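PDB 1VR0: probable 2-phosphosulfolactate phosphatase from Clostridium acetobutylicum, which probably hydrolyses (2R)-O-phospho-3-sulfolactate to (2R)-3-sulfolactate and phosphate, with magnesium as cofactor. Local coordinates for residues A[39-44]-A[225-230]; A[48-54]-A[100-106]. All coordinates share one frame. Residue numbers count along the deposited sequence, not the author numbering.

In the fold
Strand 33-37 of the seven-stranded mixed sheet leads into residues 39-44, which enter helix 42-51. Interaction 1 joins the turn before this helix, and its first turn, to the end of helix 223-229, closing a loop of 180 intervening residues. Interaction 2 lies inside that loop. It joins the last turn of helix 42-51, and the turn after it, to the short helix 102-105. That turn leads to strand 56-59, and helix 102-105 leads to strand 109-113, both in the three-stranded parallel sheet. Helix 42-51 thus runs from the ligand pocket to the smaller sheet. The two contacts meet where Y228 OH lies 2.9 Å from T48 OG1, a probable hydrogen bond. T48 OG1 is also hydrogen-bonded to S44 O.

Interaction 1 (A[39-44]-A[225-230]). With 3SL ((2R)-3-sulfolactic acid), chain E.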
loop_
_atom_site.group_PDB
_atom_site.type_symbol
_atom_site.label_atom_id
_atom_site.label_comp_id
_atom_site.label_asym_id
_atom_site.label_seq_id
_atom_site.Cartn_x
_atom_site.Cartn_y
_atom_site.Cartn_z
HETATM N N MSE A 39 -11.212 1.246 -11.579
HETATM C CA MSE A 39 -11.661 2.240 -12.568
HETATM C C MSE A 39 -11.395 1.837 -14.014
HETATM O O MSE A 39 -12.088 2.309 -14.945
HETATM C CB MSE A 39 -11.073 3.623 -12.289
HETATM C CG MSE A 39 -9.579 3.647 -12.289
HETATM SE SE MSE A 39 -8.806 5.421 -12.701
HETATM C CE MSE A 39 -9.752 5.791 -14.378
ATOM N N LEU A 40 -10.405 0.973 -14.209
ATOM C CA LEU A 40 -10.096 0.493 -15.554
ATOM C C LEU A 40 -10.208 -0.999 -15.521
ATOM O O LEU A 40 -9.162 -1.679 -15.463
ATOM C CB LEU A 40 -8.675 0.902 -15.970
ATOM C CG LEU A 40 -8.575 2.392 -16.300
ATOM C CD1 LEU A 40 -7.117 2.856 -16.528
ATOM C CD2 LEU A 40 -9.422 2.759 -17.489
ATOM N N ARG A 41 -11.430 -1.553 -15.605
ATOM C CA ARG A 41 -12.666 -0.868 -16.008
ATOM C C ARG A 41 -13.926 -1.289 -15.261
ATOM O O ARG A 41 -14.970 -0.656 -15.452
ATOM C CB ARG A 41 -12.938 -1.092 -17.506
ATOM C CG ARG A 41 -11.906 -0.492 -18.461
ATOM C CD ARG A 41 -12.055 -1.059 -19.864
ATOM N NE ARG A 41 -11.646 -2.472 -19.942
ATOM C CZ ARG A 41 -11.920 -3.291 -20.959
ATOM N NH1 ARG A 41 -11.510 -4.546 -20.933
ATOM N NH2 ARG A 41 -12.594 -2.869 -22.014
ATOM N N ALA A 42 -13.851 -2.304 -14.402
ATOM C CA ALA A 42 -15.072 -2.918 -13.805
ATOM C C ALA A 42 -16.039 -1.951 -13.103
ATOM O O ALA A 42 -17.227 -2.024 -13.342
ATOM C CB ALA A 42 -14.733 -4.060 -12.858
ATOM N N THR A 43 -15.551 -1.060 -12.244
ATOM C CA THR A 43 -16.456 -0.168 -11.552
ATOM C C THR A 43 -16.906 0.974 -12.433
ATOM O O THR A 43 -17.934 1.583 -12.151
ATOM C CB THR A 43 -15.901 0.387 -10.247
ATOM O OG1 THR A 43 -14.637 1.017 -10.463
ATOM C CG2 THR A 43 -15.751 -0.729 -9.268
ATOM N N SER A 44 -16.153 1.265 -13.496
ATOM C CA SER A 44 -16.614 2.214 -14.511
ATOM C C SER A 44 -17.745 1.596 -15.330
ATOM O O SER A 44 -18.686 2.299 -15.706
ATOM C CB SER A 44 -15.462 2.648 -15.411
ATOM O OG SER A 44 -14.530 3.362 -14.625
ATOM N N ASP A 225 -11.792 3.644 -24.055
ATOM C CA ASP A 225 -12.256 3.322 -22.699
ATOM C C ASP A 225 -11.458 4.117 -21.673
ATOM O O ASP A 225 -12.022 4.630 -20.712
ATOM C CB ASP A 225 -12.125 1.827 -22.380
ATOM C CG ASP A 225 -13.156 0.948 -23.085
ATOM O OD1 ASP A 225 -14.246 1.404 -23.573
ATOM O OD2 ASP A 225 -12.874 -0.260 -23.128
ATOM N N PHE A 226 -10.143 4.215 -21.889
ATOM C CA PHE A 226 -9.254 4.968 -20.992
ATOM C C PHE A 226 -9.689 6.449 -20.863
ATOM O O PHE A 226 -9.784 6.985 -19.763
ATOM C CB PHE A 226 -7.783 4.870 -21.465
ATOM C CG PHE A 226 -6.879 5.884 -20.829
ATOM C CD1 PHE A 226 -6.512 5.764 -19.519
ATOM C CD2 PHE A 226 -6.426 6.992 -21.546
ATOM C CE1 PHE A 226 -5.709 6.724 -18.907
ATOM C CE2 PHE A 226 -5.607 7.967 -20.938
ATOM C CZ PHE A 226 -5.255 7.826 -19.612
ATOM N N GLU A 227 -9.953 7.105 -21.990
ATOM C CA GLU A 227 -10.323 8.513 -21.937
ATOM C C GLU A 227 -11.675 8.688 -21.262
ATOM O O GLU A 227 -11.901 9.679 -20.557
ATOM C CB GLU A 227 -10.431 9.125 -23.330
ATOM C CG GLU A 227 -9.304 8.782 -24.273
ATOM C CD GLU A 227 -8.356 9.918 -24.496
ATOM O OE1 GLU A 227 -8.406 10.451 -25.621
ATOM O OE2 GLU A 227 -7.572 10.257 -23.560
ATOM N N TYR A 228 -12.581 7.751 -21.517
ATOM C CA TYR A 228 -13.912 7.802 -20.963
ATOM C C TYR A 228 -13.863 7.638 -19.433
ATOM O O TYR A 228 -14.452 8.428 -18.701
ATOM C CB TYR A 228 -14.796 6.724 -21.622
ATOM C CG TYR A 228 -16.124 6.580 -20.958
ATOM C CD1 TYR A 228 -17.168 7.440 -21.272
ATOM C CD2 TYR A 228 -16.330 5.637 -19.963
ATOM C CE1 TYR A 228 -18.403 7.343 -20.637
ATOM C CE2 TYR A 228 -17.560 5.533 -19.316
ATOM C CZ TYR A 228 -18.591 6.384 -19.670
ATOM O OH TYR A 228 -19.819 6.293 -19.067
ATOM N N CYS A 229 -13.144 6.624 -18.965
ATOM C CA CYS A 229 -13.031 6.352 -17.526
ATOM C C CYS A 229 -12.315 7.432 -16.715
ATOM O O CYS A 229 -12.401 7.439 -15.486
ATOM C CB CYS A 229 -12.340 5.014 -17.289
ATOM S SG CYS A 229 -13.283 3.613 -17.951
ATOM N N CYS A 230 -11.621 8.329 -17.393
ATOM C CA CYS A 230 -11.019 9.470 -16.728
ATOM C C CYS A 230 -11.926 10.692 -16.634
ATOM O O CYS A 230 -11.519 11.702 -16.092
ATOM C CB CYS A 230 -9.752 9.851 -17.466
ATOM S SG CYS A 230 -8.467 8.633 -17.252
HETATM O O11 3SL E . -6.167 -7.218 -16.997
HETATM C C1 3SL E . -6.898 -6.457 -17.662
HETATM O O12 3SL E . -6.547 -5.839 -18.699
HETATM C C2 3SL E . -8.284 -6.290 -17.165
HETATM O O2 3SL E . -8.211 -6.209 -15.744
HETATM C C3 3SL E . -8.858 -5.047 -17.815
HETATM S S 3SL E . -10.317 -4.617 -17.145
HETATM O O3S 3SL E . -11.416 -5.074 -18.014
HETATM O O1S 3SL E . -10.444 -4.928 -15.681
HETATM O O2S 3SL E . -10.439 -3.161 -17.278
HETATM O O HOH W 1 -13.933 5.971 -13.824
#
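R41 stands between the ligand and helix 223-229. R41 NH2 donates to D225 OD2 at 2.9 Å, in a salt bridge. The same guanidinium grips the sulfonate of 3SL: R41 NH1 lies 3.0 Å from O3S and R41 NE 3.0 Å from O2S, although the place of O2S is less sure. D225 and the sulfonate O3S both lie near the guanidinium plane, at its edge. The other carboxylate oxygen of D225 is hydrogen-bonded to S96.

A second polar link is made by water. S44 OG donates to M39 O at 2.7 Å, which ties the turn to the first turn of helix 42-51. Water 1 donates to S44 OG at 2.8 Å and to C229 O at 2.7 Å, bridging the two segments.

The apolar contacts gather round C229. L40 CD2 lies 3.7 Å from C229 CB, and selenomethionine M39 places CE 4.0 Å from the same CB. Next to them, L40 CD1 meets the edge of the F226 ring, 4.2 Å from F226 CD1. Helix 205-208 packs on both L40 and F226. In a separate van der Waals contact, S44 CB packs on C229 SG at 3.5 Å.

The peptide between L40 and R41 is cis. R41 is the N-cap residue of helix 42-51. The ligand pocket also includes N95 and H213, and D38, just before the turn, binds magnesium. The arrangement is a strand-to-helix turn in the sulfolactate site of a ComB phosphatase, with the late helix 223-229 backing its sulfonate-binding arginine.

Interaction 2 (A[48-54]-A[100-106]); sequences TALNNGC and YTEDVVK
N52 extends its side chain over the start of segment 100-106, and its ND2 donates to Y100 O at 2.8 Å. Its chi1 is m. Residues 48-51 end a helix. N52 leaves it at phi/psi -91/17, and G53 follows at 97/9. G53 is the C-prime residue of a Schellman motif: C54 N bonds A49 O, 3.2 Å, and G53 N bonds L50 O, 3.1 Å. A CB on G53 would strike K106 CG.

T101 is the N-cap of helix 102-105, its OG1 accepting weakly from V104 N at 3.4 Å. The CA register pairs A49 with Y100, N52 with E102 and G53 with K106, at 5.4, 4.6 and 4.5 Å.

The backbones come close enough for three CA-H...O contacts: E102 CA to N52 O 3.4 Å, K106 CA to G53 O 3.5 Å and C54 CA to V105 O 3.3 Å. V105, chi1 m, sets CG2 3.8 Å from N52 CB; its CB lies 4.1 Å from C54 CB. A49 CB meets Y100 CB at 4.1 Å. A49, C54 and Y100 also touch L110. This is a Schellman-capped helix end against a short helix, packed on strand 109-113 of the three-stranded parallel sheet.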
loop_
_atom_site.group_PDB
_atom_site.type_symbol
_atom_site.label_atom_id
_atom_site.label_comp_id
_atom_site.label_asym_id
_atom_site.label_seq_id
_atom_site.Cartn_x
_atom_site.Cartn_y
_atom_site.Cartn_z
ATOM N N THR A 48 -21.644 2.909 -15.166
ATOM C CA THR A 48 -22.226 3.321 -16.413
ATOM C C THR A 48 -23.527 2.531 -16.706
ATOM O O THR A 48 -24.580 3.108 -17.036
ATOM C CB THR A 48 -21.190 3.164 -17.546
ATOM O OG1 THR A 48 -20.088 4.040 -17.299
ATOM C CG2 THR A 48 -21.787 3.488 -18.913
ATOM N N ALA A 49 -23.449 1.225 -16.561
ATOM C CA ALA A 49 -24.553 0.375 -16.869
ATOM C C ALA A 49 -25.786 0.735 -16.055
ATOM O O ALA A 49 -26.885 0.885 -16.617
ATOM C CB ALA A 49 -24.157 -1.051 -16.617
ATOM N N LEU A 50 -25.593 0.884 -14.742
ATOM C CA LEU A 50 -26.676 1.228 -13.833
ATOM C C LEU A 50 -27.262 2.613 -14.087
ATOM O O LEU A 50 -28.475 2.782 -14.056
ATOM C CB LEU A 50 -26.212 1.072 -12.383
ATOM C CG LEU A 50 -26.279 -0.408 -12.014
ATOM C CD1 LEU A 50 -25.314 -0.769 -10.985
ATOM C CD2 LEU A 50 -27.693 -0.768 -11.572
ATOM N N ASN A 51 -26.393 3.559 -14.396
ATOM C CA ASN A 51 -26.793 4.875 -14.840
ATOM C C ASN A 51 -27.613 4.850 -16.130
ATOM O O ASN A 51 -28.418 5.728 -16.344
ATOM C CB ASN A 51 -25.549 5.737 -15.073
ATOM C CG ASN A 51 -25.887 7.189 -15.289
ATOM O OD1 ASN A 51 -26.502 7.825 -14.442
ATOM N ND2 ASN A 51 -25.499 7.717 -16.436
ATOM N N ASN A 52 -27.374 3.870 -16.996
ATOM C CA ASN A 52 -28.142 3.728 -18.235
ATOM C C ASN A 52 -29.378 2.829 -18.113
ATOM O O ASN A 52 -29.900 2.367 -19.119
ATOM C CB ASN A 52 -27.246 3.181 -19.342
ATOM C CG ASN A 52 -26.181 4.155 -19.770
ATOM O OD1 ASN A 52 -26.259 5.344 -19.475
ATOM N ND2 ASN A 52 -25.179 3.655 -20.489
ATOM N N GLY A 53 -29.829 2.561 -16.888
ATOM C CA GLY A 53 -31.130 1.963 -16.662
ATOM C C GLY A 53 -31.092 0.469 -16.472
ATOM O O GLY A 53 -32.126 -0.206 -16.453
ATOM N N CYS A 54 -29.904 -0.080 -16.350
ATOM C CA CYS A 54 -29.746 -1.483 -16.002
ATOM C C CYS A 54 -30.438 -1.772 -14.685
ATOM O O CYS A 54 -30.375 -0.960 -13.764
ATOM C CB CYS A 54 -28.267 -1.753 -15.869
ATOM S SG CYS A 54 -27.818 -3.382 -15.377
ATOM N N TYR A 100 -22.317 -0.832 -22.907
ATOM C CA TYR A 100 -23.473 -0.902 -22.017
ATOM C C TYR A 100 -24.339 0.330 -22.142
ATOM O O TYR A 100 -24.613 1.030 -21.154
ATOM C CB TYR A 100 -23.029 -1.126 -20.566
ATOM C CG TYR A 100 -22.267 -2.407 -20.414
ATOM C CD1 TYR A 100 -22.938 -3.594 -20.154
ATOM C CD2 TYR A 100 -20.868 -2.449 -20.577
ATOM C CE1 TYR A 100 -22.246 -4.803 -20.026
ATOM C CE2 TYR A 100 -20.175 -3.649 -20.464
ATOM C CZ TYR A 100 -20.879 -4.827 -20.185
ATOM O OH TYR A 100 -20.255 -6.050 -20.091
ATOM N N THR A 101 -24.782 0.567 -23.371
ATOM C CA THR A 101 -25.717 1.643 -23.682
ATOM C C THR A 101 -27.096 1.342 -23.127
ATOM O O THR A 101 -27.429 0.183 -22.873
ATOM C CB THR A 101 -25.881 1.845 -25.222
ATOM O OG1 THR A 101 -26.544 0.710 -25.817
ATOM C CG2 THR A 101 -24.574 2.064 -25.880
ATOM N N GLU A 102 -27.913 2.384 -22.985
ATOM C CA GLU A 102 -29.283 2.254 -22.471
ATOM C C GLU A 102 -30.132 1.268 -23.290
ATOM O O GLU A 102 -30.925 0.492 -22.752
ATOM C CB GLU A 102 -29.963 3.634 -22.405
ATOM C CG GLU A 102 -31.283 3.622 -21.604
ATOM C CD GLU A 102 -32.156 4.813 -21.898
ATOM O OE1 GLU A 102 -31.552 5.878 -22.098
ATOM O OE2 GLU A 102 -33.416 4.690 -21.921
ATOM N N ASP A 103 -29.937 1.294 -24.596
ATOM C CA ASP A 103 -30.633 0.404 -25.503
ATOM C C ASP A 103 -30.346 -1.065 -25.197
ATOM O O ASP A 103 -31.209 -1.923 -25.266
ATOM C CB ASP A 103 -30.144 0.731 -26.914
ATOM C CG ASP A 103 -31.195 0.550 -27.942
ATOM O OD1 ASP A 103 -32.276 -0.025 -27.610
ATOM O OD2 ASP A 103 -30.925 0.988 -29.101
ATOM N N VAL A 104 -29.106 -1.324 -24.836
ATOM C CA VAL A 104 -28.610 -2.666 -24.584
ATOM C C VAL A 104 -28.935 -3.163 -23.154
ATOM O O VAL A 104 -29.235 -4.340 -22.949
ATOM C CB VAL A 104 -27.076 -2.665 -24.847
ATOM C CG1 VAL A 104 -26.367 -3.843 -24.191
ATOM C CG2 VAL A 104 -26.809 -2.606 -26.345
ATOM N N VAL A 105 -28.872 -2.262 -22.176
ATOM C CA VAL A 105 -28.987 -2.663 -20.788
ATOM C C VAL A 105 -30.274 -2.324 -20.069
ATOM O O VAL A 105 -30.476 -2.807 -18.966
ATOM C CB VAL A 105 -27.844 -2.080 -19.907
ATOM C CG1 VAL A 105 -26.538 -2.531 -20.415
ATOM C CG2 VAL A 105 -27.906 -0.557 -19.811
ATOM N N LYS A 106 -31.136 -1.490 -20.639
ATOM C CA LYS A 106 -32.242 -0.990 -19.833
ATOM C C LYS A 106 -33.128 -2.148 -19.357
ATOM O O LYS A 106 -33.637 -2.932 -20.140
ATOM C CB LYS A 106 -33.059 0.081 -20.547
ATOM C CG LYS A 106 -33.862 0.989 -19.588
ATOM C CD LYS A 106 -35.099 1.518 -20.269
ATOM C CE LYS A 106 -35.747 2.683 -19.517
ATOM N NZ LYS A 106 -36.944 3.230 -20.272
#